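Local coordinates for protein alpha,alpha-trehalose-phosphate synthase (UDP-forming) (PDB 5UOF) that is a glycosyltransferase of family 20, built on the two-domain GT-B fold and found here as an assembly of two copies, at residues Q201-T204 with D205-R209; F167-P170 with D171-R174. All coordinates share one frame; numbering follows the deposited sequence. Where two conformers were deposited one is given.

Overall arrangement
Contact 2 (167-174) comes first along the chain, where the loop after strand 159-162 enters a short helix, and contact 1 (201-209) follows in helix 197-209. Their centres are about 9 Å apart and they touch directly. Ala202 CB sits 3.4 Å from Phe167 O, so the long helix rests against the loop, while Tyr206 CD2 meets Leu173 CD2 at 3.6 Å. Both belong to the half of the GT-B fold that carries the ten-stranded mixed sheet, and both reach the second subunit. The sodium ion, held by Arg360, Ser362 and Gln385, lies in the other half. In contact 2 a 1,2-ethanediol, likely a crystallisation additive, lies about 4 Å from the side chain of Val172.

Contact 1 (Q201-T204 with D205-R209); sequences QAFT and DYIER
With chi1 at -171° the side chain of Gln201 leaves on the far side from its own backbone N, and a bend at chi2 (66°) folds its amide back toward Asp205, one helical turn on. NE2 then donates to Asp205 OD1 at 2.9 Å. OD1 lies almost in the plane of the amide, but the donor comes from above the carboxylate plane, the two groups being turned 47° against each other. The same two residues are joined through the main chain, Asp205 N to Gln201 O at 2.7 Å, one of the consecutive i to i+4 bonds of this helix. A water, 2.9 Å from Gln201 NE2, accepts from it and donates to Glu208 OE1, so NE2 holds Asp205 directly and Glu208 through the water. Thr204 runs alongside Glu208, its CG2 methyl 3.4 Å from OE1, while Thr204 OG1 turns back to the carbonyl of Arg200. Another turn-spaced pair is apolar: Ile207 CG1 lies over one face of the Phe203 ring near its rim, 4.2 Å from CE2. Asp205 OD2 forms a salt bridge with Arg209 of the second subunit, which probably helps to keep the carboxylate ionised. Phe203 and Ile207 pack on helix 179-186 and on Leu221 of strand 221-223, whereas Tyr206 reaches His179 with its hydroxyl and lies against Pro170 of helix 170-173.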
ATOM      1  N   GLN A 201      10.374  12.012   0.910  1.00 13.54           N
ATOM      2  CA  GLN A 201       9.195  12.712   0.411  1.00 13.06           C
ATOM      3  C   GLN A 201       7.913  12.162   1.020  1.00 13.34           C
ATOM      4  O   GLN A 201       6.971  12.926   1.246  1.00 12.19           O
ATOM      5  CB  GLN A 201       9.121  12.623  -1.113  1.00 15.40           C
ATOM      6  CG  GLN A 201       8.036  13.515  -1.707  1.00 15.78           C
ATOM      7  CD  GLN A 201       8.314  14.998  -1.496  1.00 22.67           C
ATOM      8  OE1 GLN A 201       9.370  15.500  -1.886  1.00 26.78           O
ATOM      9  NE2 GLN A 201       7.366  15.707  -0.891  1.00 20.83           N
ATOM     10  N   ALA A 202       7.849  10.848   1.276  1.00 13.84           N
ATOM     11  CA  ALA A 202       6.665  10.277   1.917  1.00 11.57           C
ATOM     12  C   ALA A 202       6.437  10.893   3.290  1.00 12.15           C
ATOM     13  O   ALA A 202       5.301  11.229   3.656  1.00 13.35           O
ATOM     14  CB  ALA A 202       6.809   8.758   2.037  1.00 10.68           C
ATOM     15  N   PHE A 203       7.509  11.042   4.071  1.00 11.65           N
ATOM     16  CA  PHE A 203       7.401  11.668   5.383  1.00 14.30           C
ATOM     17  C   PHE A 203       6.992  13.130   5.248  1.00 14.65           C
ATOM     18  O   PHE A 203       6.091  13.605   5.949  1.00 16.75           O
ATOM     19  CB  PHE A 203       8.737  11.525   6.114  1.00 12.81           C
ATOM     20  CG  PHE A 203       8.757  12.131   7.487  1.00 16.87           C
ATOM     21  CD1 PHE A 203       8.114  11.506   8.547  1.00 14.34           C
ATOM     22  CD2 PHE A 203       9.447  13.314   7.731  1.00 16.79           C
ATOM     23  CE1 PHE A 203       8.138  12.062   9.823  1.00 17.66           C
ATOM     24  CE2 PHE A 203       9.477  13.874   9.007  1.00 18.87           C
ATOM     25  CZ  PHE A 203       8.820  13.245  10.053  1.00 18.82           C
ATOM     26  N   THR A 204       7.644  13.854   4.334  1.00 13.37           N
ATOM     27  CA  THR A 204       7.313  15.256   4.100  1.00 13.47           C
ATOM     28  C   THR A 204       5.862  15.410   3.659  1.00 17.98           C
ATOM     29  O   THR A 204       5.159  16.320   4.116  1.00 16.58           O
ATOM     30  CB  THR A 204       8.267  15.841   3.054  1.00 17.08           C
ATOM     31  OG1 THR A 204       9.610  15.737   3.541  1.00 20.17           O
ATOM     32  CG2 THR A 204       7.960  17.298   2.805  1.00 20.05           C
ATOM     33  N   ASP A 205       5.399  14.520   2.776  1.00 14.77           N
ATOM     34  CA  ASP A 205       4.006  14.546   2.338  1.00 14.20           C
ATOM     35  C   ASP A 205       3.053  14.424   3.518  1.00 14.19           C
ATOM     36  O   ASP A 205       2.044  15.131   3.581  1.00 16.03           O
ATOM     37  CB  ASP A 205       3.733  13.414   1.348  1.00 14.61           C
ATOM     38  CG  ASP A 205       4.231  13.722  -0.057  1.00 19.88           C
ATOM     39  OD1 ASP A 205       4.625  14.875  -0.328  1.00 17.63           O
ATOM     40  OD2 ASP A 205       4.218  12.793  -0.894  1.00 17.63           O
ATOM     41  N   TYR A 206       3.342  13.510   4.445  1.00 14.36           N
ATOM     42  CA  TYR A 206       2.482  13.362   5.614  1.00 13.53           C
ATOM     43  C   TYR A 206       2.395  14.673   6.382  1.00 15.27           C
ATOM     44  O   TYR A 206       1.301  15.143   6.716  1.00 15.87           O
ATOM     45  CB  TYR A 206       3.000  12.238   6.521  1.00 13.55           C
ATOM     46  CG  TYR A 206       2.057  11.895   7.671  1.00 13.53           C
ATOM     47  CD1 TYR A 206       2.041  12.651   8.841  1.00 16.60           C
ATOM     48  CD2 TYR A 206       1.200  10.801   7.592  1.00 13.38           C
ATOM     49  CE1 TYR A 206       1.187  12.332   9.884  1.00 18.85           C
ATOM     50  CE2 TYR A 206       0.338  10.484   8.634  1.00 13.81           C
ATOM     51  CZ  TYR A 206       0.339  11.255   9.775  1.00 14.38           C
ATOM     52  OH  TYR A 206      -0.512  10.949  10.813  1.00 14.89           O
ATOM     53  N   ILE A 207       3.553  15.285   6.654  1.00 14.60           N
ATOM     54  CA  ILE A 207       3.598  16.508   7.458  1.00 15.03           C
ATOM     55  C   ILE A 207       2.851  17.639   6.758  1.00 20.13           C
ATOM     56  O   ILE A 207       2.018  18.326   7.361  1.00 19.09           O
ATOM     57  CB  ILE A 207       5.062  16.902   7.734  1.00 17.67           C
ATOM     58  CG1 ILE A 207       5.774  15.829   8.563  1.00 22.15           C
ATOM     59  CG2 ILE A 207       5.135  18.280   8.390  1.00 21.89           C
ATOM     60  CD1 ILE A 207       5.356  15.803   9.988  1.00 28.27           C
ATOM     61  N   GLU A 208       3.145  17.849   5.471  1.00 15.41           N
ATOM     62  CA  GLU A 208       2.604  19.009   4.762  1.00 16.61           C
ATOM     63  C   GLU A 208       1.124  18.834   4.444  1.00 20.54           C
ATOM     64  O   GLU A 208       0.305  19.712   4.742  1.00 22.22           O
ATOM     65  CB  GLU A 208       3.399  19.249   3.474  1.00 20.15           C
ATOM     66  CG  GLU A 208       4.796  19.774   3.736  1.00 23.75           C
ATOM     67  CD  GLU A 208       5.590  19.974   2.461  1.00 32.81           C
ATOM     68  OE1 GLU A 208       5.436  19.165   1.521  1.00 30.29           O
ATOM     69  OE2 GLU A 208       6.366  20.947   2.401  1.00 39.46           O
ATOM     70  N   ARG A 209       0.762  17.705   3.840  1.00 20.06           N
ATOM     71  CA  ARG A 209      -0.597  17.552   3.338  1.00 20.98           C
ATOM     72  C   ARG A 209      -1.608  17.321   4.446  1.00 22.37           C
ATOM     73  O   ARG A 209      -2.797  17.575   4.244  1.00 20.93           O
ATOM     74  CB  ARG A 209      -0.642  16.417   2.321  1.00 17.69           C
ATOM     75  CG  ARG A 209       0.204  16.755   1.112  1.00 16.30           C
ATOM     76  CD  ARG A 209       0.270  15.637   0.120  1.00 17.68           C
ATOM     77  NE  ARG A 209       0.811  16.123  -1.144  1.00 18.63           N
ATOM     78  CZ  ARG A 209       0.914  15.371  -2.230  1.00 15.79           C
ATOM     79  NH1 ARG A 209       0.506  14.115  -2.187  1.00 14.84           N
ATOM     80  NH2 ARG A 209       1.401  15.885  -3.356  1.00 21.72           N
TER
HETATM   81  O   HOH W   1       7.366  18.631  -0.583  1.00 33.62           O

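Contact 2 (F167-P170 with D171-R174); sequences FPSP and DVLR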
ATOM      1  N   PHE A 167       9.984   4.160   4.178  1.00 11.69           N
ATOM      2  CA  PHE A 167       8.922   4.897   4.858  1.00 14.06           C
ATOM      3  C   PHE A 167       7.751   5.025   3.900  1.00 10.91           C
ATOM      4  O   PHE A 167       7.902   5.618   2.820  1.00 12.14           O
ATOM      5  CB  PHE A 167       9.373   6.275   5.341  1.00  9.53           C
ATOM      6  CG  PHE A 167       8.419   6.886   6.318  1.00 13.34           C
ATOM      7  CD1 PHE A 167       8.451   6.501   7.644  1.00 11.01           C
ATOM      8  CD2 PHE A 167       7.462   7.807   5.906  1.00 13.90           C
ATOM      9  CE1 PHE A 167       7.543   7.038   8.562  1.00 13.02           C
ATOM     10  CE2 PHE A 167       6.563   8.354   6.823  1.00 11.82           C
ATOM     11  CZ  PHE A 167       6.615   7.974   8.150  1.00 14.48           C
ATOM     12  N   PRO A 168       6.591   4.465   4.240  1.00 10.13           N
ATOM     13  CA  PRO A 168       5.482   4.424   3.288  1.00 11.64           C
ATOM     14  C   PRO A 168       4.814   5.778   3.102  1.00 13.14           C
ATOM     15  O   PRO A 168       4.835   6.642   3.981  1.00 13.02           O
ATOM     16  CB  PRO A 168       4.520   3.415   3.920  1.00 10.99           C
ATOM     17  CG  PRO A 168       4.742   3.590   5.404  1.00 10.81           C
ATOM     18  CD  PRO A 168       6.217   3.922   5.560  1.00 13.12           C
ATOM     19  N   SER A 169       4.210   5.946   1.920  1.00 12.37           N
ATOM     20  CA  SER A 169       3.423   7.138   1.632  1.00 13.57           C
ATOM     21  C   SER A 169       2.237   7.245   2.604  1.00 12.21           C
ATOM     22  O   SER A 169       1.837   6.255   3.220  1.00 11.99           O
ATOM     23  CB  SER A 169       2.936   7.095   0.187  1.00 13.94           C
ATOM     24  OG  SER A 169       2.178   5.924  -0.036  1.00 15.89           O
ATOM     25  N   PRO A 170       1.676   8.450   2.776  1.00 10.72           N
ATOM     26  CA  PRO A 170       0.686   8.639   3.862  1.00 12.64           C
ATOM     27  C   PRO A 170      -0.514   7.712   3.770  1.00 16.18           C
ATOM     28  O   PRO A 170      -0.984   7.216   4.801  1.00 14.18           O
ATOM     29  CB  PRO A 170       0.281  10.113   3.712  1.00 15.41           C
ATOM     30  CG  PRO A 170       1.451  10.766   3.041  1.00 16.15           C
ATOM     31  CD  PRO A 170       2.043   9.727   2.135  1.00 12.94           C
ATOM     32  N   ASP A 171      -1.020   7.447   2.557  1.00 11.70           N
ATOM     33  CA  ASP A 171      -2.160   6.548   2.413  0.63 16.64           C
ATOM     34  C   ASP A 171      -1.856   5.161   2.971  1.00 17.73           C
ATOM     35  O   ASP A 171      -2.759   4.469   3.449  1.00 19.38           O
ATOM     36  CB  ASP A 171      -2.563   6.460   0.938  0.63 18.36           C
ATOM     37  CG  ASP A 171      -1.359   6.362  -0.002  0.63 17.45           C
ATOM     38  OD1 ASP A 171      -0.456   7.241   0.045  0.63 12.23           O
ATOM     39  OD2 ASP A 171      -1.338   5.408  -0.816  0.63 16.79           O
ATOM     40  N   VAL A 172      -0.599   4.734   2.901  1.00 10.24           N
ATOM     41  CA  VAL A 172      -0.236   3.409   3.385  1.00  9.92           C
ATOM     42  C   VAL A 172       0.172   3.467   4.851  1.00 13.81           C
ATOM     43  O   VAL A 172      -0.147   2.559   5.624  1.00 13.07           O
ATOM     44  CB  VAL A 172       0.886   2.833   2.497  1.00 11.75           C
ATOM     45  CG1 VAL A 172       1.423   1.519   3.067  1.00 15.47           C
ATOM     46  CG2 VAL A 172       0.348   2.618   1.071  1.00 12.30           C
ATOM     47  N   LEU A 173       0.834   4.553   5.243  1.00 13.08           N
ATOM     48  CA  LEU A 173       1.201   4.739   6.650  1.00 10.21           C
ATOM     49  C   LEU A 173      -0.021   4.719   7.564  1.00 13.98           C
ATOM     50  O   LEU A 173       0.061   4.235   8.705  1.00 11.97           O
ATOM     51  CB  LEU A 173       1.949   6.058   6.841  1.00 12.34           C
ATOM     52  CG  LEU A 173       2.415   6.322   8.283  1.00 14.07           C
ATOM     53  CD1 LEU A 173       3.511   5.330   8.699  1.00 16.30           C
ATOM     54  CD2 LEU A 173       2.877   7.753   8.490  1.00 12.88           C
ATOM     55  N   ARG A 174      -1.158   5.244   7.090  1.00 13.51           N
ATOM     56  CA  ARG A 174      -2.362   5.310   7.915  1.00 13.36           C
ATOM     57  C   ARG A 174      -2.937   3.938   8.245  1.00 11.85           C
ATOM     58  O   ARG A 174      -3.844   3.851   9.080  1.00 15.12           O
ATOM     59  CB  ARG A 174      -3.411   6.185   7.225  1.00 12.94           C
ATOM     60  CG  ARG A 174      -3.043   7.658   7.251  1.00 14.84           C
ATOM     61  CD  ARG A 174      -3.898   8.525   6.323  1.00 22.53           C
ATOM     62  NE  ARG A 174      -5.331   8.384   6.573  1.00 25.57           N
ATOM     63  CZ  ARG A 174      -6.231   8.127   5.630  1.00 32.01           C
ATOM     64  NH1 ARG A 174      -5.852   7.999   4.362  1.00 29.33           N
ATOM     65  NH2 ARG A 174      -7.513   8.015   5.948  1.00 27.24           N
TER
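Leu173 CD1 fills the hollow between Phe167 and Pro168, 3.9 Å from Pro168 CG, while CD2 approaches the Phe167 ring obliquely, 3.8 Å from CZ. Val172, one residue earlier, has CG1 opposite its backbone N (chi1 173°) and 3.7 Å from Pro168 CB; the proline ring thus rests against two consecutive side chains of the helix. Phe98 and Met186 close further round Phe167. On the polar side Ser169 OG lies 2.9 Å from Asp171 OD1 in one of the two conformers of the aspartate, although the Ser169 hydroxyl could give its proton to another acceptor instead, so this bond is not settled. In that conformer Asp171 OD2 also meets Ser169 and Tyr100 of the second subunit. Arg174 CG lies 3.2 Å from Pro170 O, and its guanidinium forms a salt bridge with Glu397 of the second subunit. Ser169 O collects two amides, a straight bond from Leu173 N at 2.8 Å and a more bent one from Val172 N. Ser169 holds the N-cap position without its side chain capping; Pro170, in the first turn where no N-H is needed, is a common helix starter, here of a short helix reached by a loop after strand 159-162 of the mixed sheet.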